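Long-range contact in nicastrin (Dictyostelium purpureum, PDB 4R12), which probably serves as an essential subunit of the gamma-secretase complex, which cleaves membrane proteins such as Notch receptors within the membrane: residues A[249-263]-A[438-451]. Residues are numbered along the deposited sequence; the frame is centred on the assembly and turned at random.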
loop_
_atom_site.group_PDB
_atom_site.type_symbol
_atom_site.label_atom_id
_atom_site.label_comp_id
_atom_site.label_asym_id
_atom_site.label_seq_id
_atom_site.Cartn_x
_atom_site.Cartn_y
_atom_site.Cartn_z
ATOM N N LYS A 249 17.453 -3.398 9.421
ATOM C CA LYS A 249 17.919 -4.446 10.321
ATOM C C LYS A 249 19.420 -4.723 10.131
ATOM O O LYS A 249 20.156 -4.945 11.104
ATOM C CB LYS A 249 17.117 -5.731 10.114
ATOM C CG LYS A 249 17.538 -6.876 11.051
ATOM C CD LYS A 249 17.021 -6.658 12.488
ATOM C CE LYS A 249 17.374 -7.862 13.388
ATOM N NZ LYS A 249 17.052 -7.593 14.814
ATOM N N SER A 250 19.874 -4.698 8.881
ATOM C CA SER A 250 21.283 -4.959 8.602
ATOM C C SER A 250 22.153 -3.810 9.115
ATOM O O SER A 250 23.227 -4.034 9.671
ATOM C CB SER A 250 21.501 -5.184 7.107
ATOM O OG SER A 250 20.698 -6.266 6.653
ATOM N N LEU A 251 21.686 -2.580 8.932
ATOM C CA LEU A 251 22.414 -1.414 9.413
ATOM C C LEU A 251 22.399 -1.319 10.934
ATOM O O LEU A 251 23.273 -0.683 11.513
ATOM C CB LEU A 251 21.842 -0.128 8.812
ATOM C CG LEU A 251 22.160 0.070 7.327
ATOM C CD1 LEU A 251 21.466 1.320 6.768
ATOM C CD2 LEU A 251 23.667 0.146 7.119
ATOM N N ALA A 252 21.414 -1.945 11.579
ATOM C CA ALA A 252 21.354 -1.918 13.044
ATOM C C ALA A 252 22.584 -2.557 13.677
ATOM O O ALA A 252 22.944 -2.232 14.813
ATOM C CB ALA A 252 20.096 -2.609 13.550
ATOM N N ALA A 253 23.215 -3.475 12.951
ATOM C CA ALA A 253 24.341 -4.221 13.494
ATOM C C ALA A 253 25.699 -3.610 13.149
ATOM O O ALA A 253 26.717 -4.115 13.599
ATOM C CB ALA A 253 24.290 -5.681 13.015
ATOM N N VAL A 254 25.742 -2.538 12.361
ATOM C CA VAL A 254 27.052 -1.953 12.047
ATOM C C VAL A 254 27.415 -0.818 12.996
ATOM O O VAL A 254 26.554 -0.249 13.655
ATOM C CB VAL A 254 27.138 -1.413 10.598
ATOM C CG1 VAL A 254 26.716 -2.476 9.608
ATOM C CG2 VAL A 254 26.316 -0.151 10.438
ATOM N N ASP A 255 28.703 -0.487 13.042
ATOM C CA ASP A 255 29.187 0.640 13.831
ATOM C C ASP A 255 28.961 1.937 13.060
ATOM O O ASP A 255 29.709 2.266 12.134
ATOM C CB ASP A 255 30.676 0.450 14.180
ATOM C CG ASP A 255 31.256 1.609 14.983
ATOM O OD1 ASP A 255 30.522 2.564 15.318
ATOM O OD2 ASP A 255 32.471 1.555 15.289
ATOM N N ARG A 256 27.944 2.685 13.467
ATOM C CA ARG A 256 27.557 3.902 12.761
ATOM C C ARG A 256 28.236 5.148 13.333
ATOM O O ARG A 256 27.856 6.269 12.997
ATOM C CB ARG A 256 26.031 4.068 12.802
ATOM C CG ARG A 256 25.256 2.873 12.261
ATOM C CD ARG A 256 23.730 3.081 12.367
ATOM N NE ARG A 256 23.304 3.276 13.752
ATOM C CZ ARG A 256 23.054 2.281 14.597
ATOM N NH1 ARG A 256 23.173 1.027 14.194
ATOM N NH2 ARG A 256 22.688 2.540 15.844
ATOM N N SER A 257 29.248 4.961 14.181
ATOM C CA SER A 257 29.907 6.112 14.809
ATOM C C SER A 257 30.650 6.979 13.782
ATOM O O SER A 257 30.915 8.148 14.032
ATOM C CB SER A 257 30.870 5.663 15.919
ATOM O OG SER A 257 31.881 4.809 15.426
ATOM N N SER A 258 30.951 6.415 12.618
ATOM C CA SER A 258 31.659 7.165 11.576
ATOM C C SER A 258 30.746 8.063 10.732
ATOM O O SER A 258 31.229 8.897 9.974
ATOM C CB SER A 258 32.409 6.205 10.656
ATOM O OG SER A 258 31.554 5.163 10.210
ATOM N N TRP A 259 29.434 7.889 10.851
ATOM C CA TRP A 259 28.498 8.653 10.027
ATOM C C TRP A 259 28.524 10.147 10.369
ATOM O O TRP A 259 28.394 10.526 11.531
ATOM C CB TRP A 259 27.071 8.117 10.187
ATOM C CG TRP A 259 26.850 6.732 9.637
ATOM C CD1 TRP A 259 27.795 5.869 9.173
ATOM C CD2 TRP A 259 25.592 6.063 9.490
ATOM N NE1 TRP A 259 27.204 4.702 8.744
ATOM C CE2 TRP A 259 25.850 4.797 8.935
ATOM C CE3 TRP A 259 24.271 6.412 9.783
ATOM C CZ2 TRP A 259 24.841 3.879 8.661
ATOM C CZ3 TRP A 259 23.271 5.506 9.512
ATOM C CH2 TRP A 259 23.561 4.251 8.955
ATOM N N ASN A 260 28.698 10.992 9.360
ATOM C CA ASN A 260 28.717 12.430 9.600
ATOM C C ASN A 260 27.407 13.075 9.166
ATOM O O ASN A 260 27.240 14.285 9.251
ATOM C CB ASN A 260 29.917 13.081 8.896
ATOM C CG ASN A 260 29.871 12.936 7.384
ATOM O OD1 ASN A 260 29.222 12.044 6.851
ATOM N ND2 ASN A 260 30.574 13.821 6.685
ATOM N N LYS A 261 26.468 12.247 8.717
ATOM C CA LYS A 261 25.128 12.715 8.377
ATOM C C LYS A 261 24.082 11.883 9.099
ATOM O O LYS A 261 24.336 10.737 9.466
ATOM C CB LYS A 261 24.898 12.654 6.870
ATOM C CG LYS A 261 25.824 13.587 6.059
ATOM C CD LYS A 261 25.356 13.709 4.620
ATOM C CE LYS A 261 26.304 14.577 3.798
ATOM N NZ LYS A 261 25.826 14.649 2.392
ATOM N N GLU A 262 22.908 12.461 9.313
ATOM C CA GLU A 262 21.805 11.706 9.887
ATOM C C GLU A 262 21.101 10.938 8.780
ATOM O O GLU A 262 21.018 11.417 7.645
ATOM C CB GLU A 262 20.818 12.638 10.595
ATOM C CG GLU A 262 21.400 13.390 11.770
ATOM C CD GLU A 262 21.522 12.544 13.026
ATOM O OE1 GLU A 262 21.159 11.345 13.004
ATOM O OE2 GLU A 262 21.979 13.090 14.047
ATOM N N VAL A 263 20.607 9.749 9.091
ATOM C CA VAL A 263 19.762 9.042 8.143
ATOM C C VAL A 263 18.376 8.887 8.746
ATOM O O VAL A 263 18.228 8.425 9.883
ATOM C CB VAL A 263 20.333 7.656 7.757
ATOM C CG1 VAL A 263 19.387 6.950 6.802
ATOM C CG2 VAL A 263 21.702 7.815 7.098
ATOM N N ILE A 438 23.904 3.278 1.515
ATOM C CA ILE A 438 23.485 4.205 2.558
ATOM C C ILE A 438 24.608 4.461 3.555
ATOM O O ILE A 438 24.860 5.611 3.934
ATOM C CB ILE A 438 22.223 3.684 3.279
ATOM C CG1 ILE A 438 21.022 3.816 2.340
ATOM C CG2 ILE A 438 21.982 4.442 4.599
ATOM C CD1 ILE A 438 19.834 2.970 2.730
ATOM N N ASP A 439 25.300 3.402 3.957
ATOM C CA ASP A 439 26.444 3.537 4.853
ATOM C C ASP A 439 27.519 4.445 4.245
ATOM O O ASP A 439 28.051 5.324 4.923
ATOM C CB ASP A 439 27.030 2.160 5.190
ATOM C CG ASP A 439 28.249 2.248 6.113
ATOM O OD1 ASP A 439 28.066 2.414 7.341
ATOM O OD2 ASP A 439 29.388 2.154 5.607
ATOM N N ARG A 440 27.807 4.270 2.962
ATOM C CA ARG A 440 28.827 5.097 2.318
ATOM C C ARG A 440 28.412 6.565 2.242
ATOM O O ARG A 440 29.202 7.445 2.605
ATOM C CB ARG A 440 29.156 4.557 0.925
ATOM C CG ARG A 440 29.949 3.255 0.969
ATOM C CD ARG A 440 30.589 2.937 -0.381
ATOM N NE ARG A 440 31.459 4.025 -0.833
ATOM C CZ ARG A 440 31.896 4.178 -2.084
ATOM N NH1 ARG A 440 31.551 3.317 -3.037
ATOM N NH2 ARG A 440 32.679 5.207 -2.383
ATOM N N ILE A 441 27.190 6.858 1.799
ATOM C CA ILE A 441 26.838 8.272 1.672
ATOM C C ILE A 441 26.547 8.903 3.031
ATOM O O ILE A 441 26.493 10.127 3.143
ATOM C CB ILE A 441 25.624 8.522 0.738
ATOM C CG1 ILE A 441 24.351 7.910 1.308
ATOM C CG2 ILE A 441 25.908 8.035 -0.685
ATOM C CD1 ILE A 441 23.121 8.329 0.546
ATOM N N ALA A 442 26.364 8.085 4.065
ATOM C CA ALA A 442 26.222 8.630 5.416
ATOM C C ALA A 442 27.600 8.915 6.020
ATOM O O ALA A 442 27.704 9.456 7.125
ATOM C CB ALA A 442 25.428 7.674 6.323
ATOM N N GLY A 443 28.653 8.543 5.298
ATOM C CA GLY A 443 30.013 8.819 5.737
ATOM C C GLY A 443 30.761 7.646 6.352
ATOM O O GLY A 443 31.845 7.823 6.909
ATOM N N GLY A 444 30.200 6.446 6.249
ATOM C CA GLY A 444 30.833 5.277 6.830
ATOM C C GLY A 444 31.661 4.496 5.829
ATOM O O GLY A 444 31.650 4.803 4.640
ATOM N N ASN A 445 32.385 3.490 6.309
ATOM C CA ASN A 445 33.050 2.545 5.421
ATOM C C ASN A 445 32.932 1.119 5.958
ATOM O O ASN A 445 33.854 0.309 5.834
ATOM C CB ASN A 445 34.521 2.912 5.226
ATOM C CG ASN A 445 35.178 2.114 4.108
ATOM O OD1 ASN A 445 34.588 1.918 3.043
ATOM N ND2 ASN A 445 36.384 1.627 4.359
ATOM N N ASN A 446 31.785 0.815 6.552
ATOM C CA ASN A 446 31.576 -0.488 7.165
ATOM C C ASN A 446 31.439 -1.639 6.172
ATOM O O ASN A 446 30.956 -1.467 5.050
ATOM C CB ASN A 446 30.334 -0.438 8.057
ATOM C CG ASN A 446 30.533 0.441 9.274
ATOM O OD1 ASN A 446 31.295 0.100 10.179
ATOM N ND2 ASN A 446 29.862 1.584 9.299
ATOM N N ASN A 447 31.889 -2.812 6.597
ATOM C CA ASN A 447 31.586 -4.044 5.893
ATOM C C ASN A 447 30.204 -4.510 6.320
ATOM O O ASN A 447 30.009 -4.849 7.480
ATOM C CB ASN A 447 32.622 -5.125 6.193
ATOM C CG ASN A 447 34.003 -4.737 5.726
ATOM O OD1 ASN A 447 34.993 -4.925 6.436
ATOM N ND2 ASN A 447 34.077 -4.173 4.524
ATOM N N ILE A 448 29.253 -4.512 5.392
ATOM C CA ILE A 448 27.884 -4.898 5.711
ATOM C C ILE A 448 27.683 -6.404 5.655
ATOM O O ILE A 448 28.044 -7.046 4.669
ATOM C CB ILE A 448 26.869 -4.271 4.738
ATOM C CG1 ILE A 448 26.908 -2.736 4.801
ATOM C CG2 ILE A 448 25.473 -4.839 4.999
ATOM C CD1 ILE A 448 26.523 -2.167 6.116
ATOM N N THR A 449 27.111 -6.968 6.711
ATOM C CA THR A 449 26.589 -8.331 6.660
ATOM C C THR A 449 25.067 -8.233 6.670
ATOM O O THR A 449 24.497 -7.683 7.617
ATOM C CB THR A 449 27.074 -9.178 7.853
ATOM O OG1 THR A 449 28.503 -9.277 7.820
ATOM C CG2 THR A 449 26.472 -10.582 7.825
ATOM N N ILE A 450 24.395 -8.707 5.623
ATOM C CA ILE A 450 22.929 -8.618 5.653
ATOM C C ILE A 450 22.353 -9.644 6.625
ATOM O O ILE A 450 22.930 -10.699 6.848
ATOM C CB ILE A 450 22.290 -8.802 4.269
ATOM C CG1 ILE A 450 22.584 -10.188 3.694
ATOM C CG2 ILE A 450 22.797 -7.725 3.315
ATOM C CD1 ILE A 450 21.803 -10.477 2.410
ATOM N N ASP A 451 21.212 -9.321 7.216
ATOM C CA ASP A 451 20.608 -10.216 8.184
ATOM C C ASP A 451 19.682 -11.175 7.440
ATOM O O ASP A 451 18.502 -10.891 7.239
ATOM C CB ASP A 451 19.869 -9.408 9.254
ATOM C CG ASP A 451 19.391 -10.264 10.416
ATOM O OD1 ASP A 451 19.125 -11.461 10.208
ATOM O OD2 ASP A 451 19.263 -9.727 11.531
HETATM O O HOH W 1 25.284 -5.847 9.014
HETATM O O HOH W 2 30.530 -2.485 11.792
HETATM O O HOH W 3 33.367 3.192 8.883
HETATM O O HOH W 4 26.476 12.173 1.251
#
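The indole of Trp259 lies between Ala442 CB on one face and Arg256 CB on the other, while at its edge, in the ring plane, NE1 meets Asp439 OD1. The alanine methyl makes a CH-pi contact, 3.7 Å from the centroid of the five-membered ring; a small side chain suits this place because the ring lies directly against the helix end. That end, closing helix 427-441 of the aminopeptidase-like large lobe, is a Schellman motif: Gly443 turns out of the helix with positive phi, which favours glycine. A CB on Gly444 would clash with both Trp259 NE1 and Asp439 OD1.

Asp439 organises the turn. Its chi1 of 179° turns CG away from the backbone N and sends the carboxylate out beside the indole. OD1 accepts Trp259 NE1 at 2.8 Å, from above the carboxylate plane; Asn446 ND2 reaches the same oxygen from the opposite face, on the syn side, and Asn446 N binds OD2. An asparagine fits here because its amide can give a second N-H to Asp255 O (ND2 to O 2.9 Å), tying the two loops together. Replacing Trp259 with a leucine would probably leave Asp439 OD1 without its indole donor and open a gap between Ala442 CB and Arg256 CB.

Next to this carboxylate, Ile448 CD1 fits against Val254 CG1 (3.5 Å) and Leu251 CD2. Leu251 CD1 touches Ile438 CG2, the two side chains crossing at about a right angle; branched aliphatic chains pack the ends of helices 234-252 and 427-441 against the loops that follow them. Beyond, Ser250 OG, already bonded to Ser246 O one turn back, accepts Asp451 N (3.1 Å), and Asp451 OD1 caps Phe454 N at the start of helix 452-463. At the other end of the contact, Ala442 O accepts Asn260 N at 2.9 Å, the donor lying nearly on the extension of the carbonyl bond.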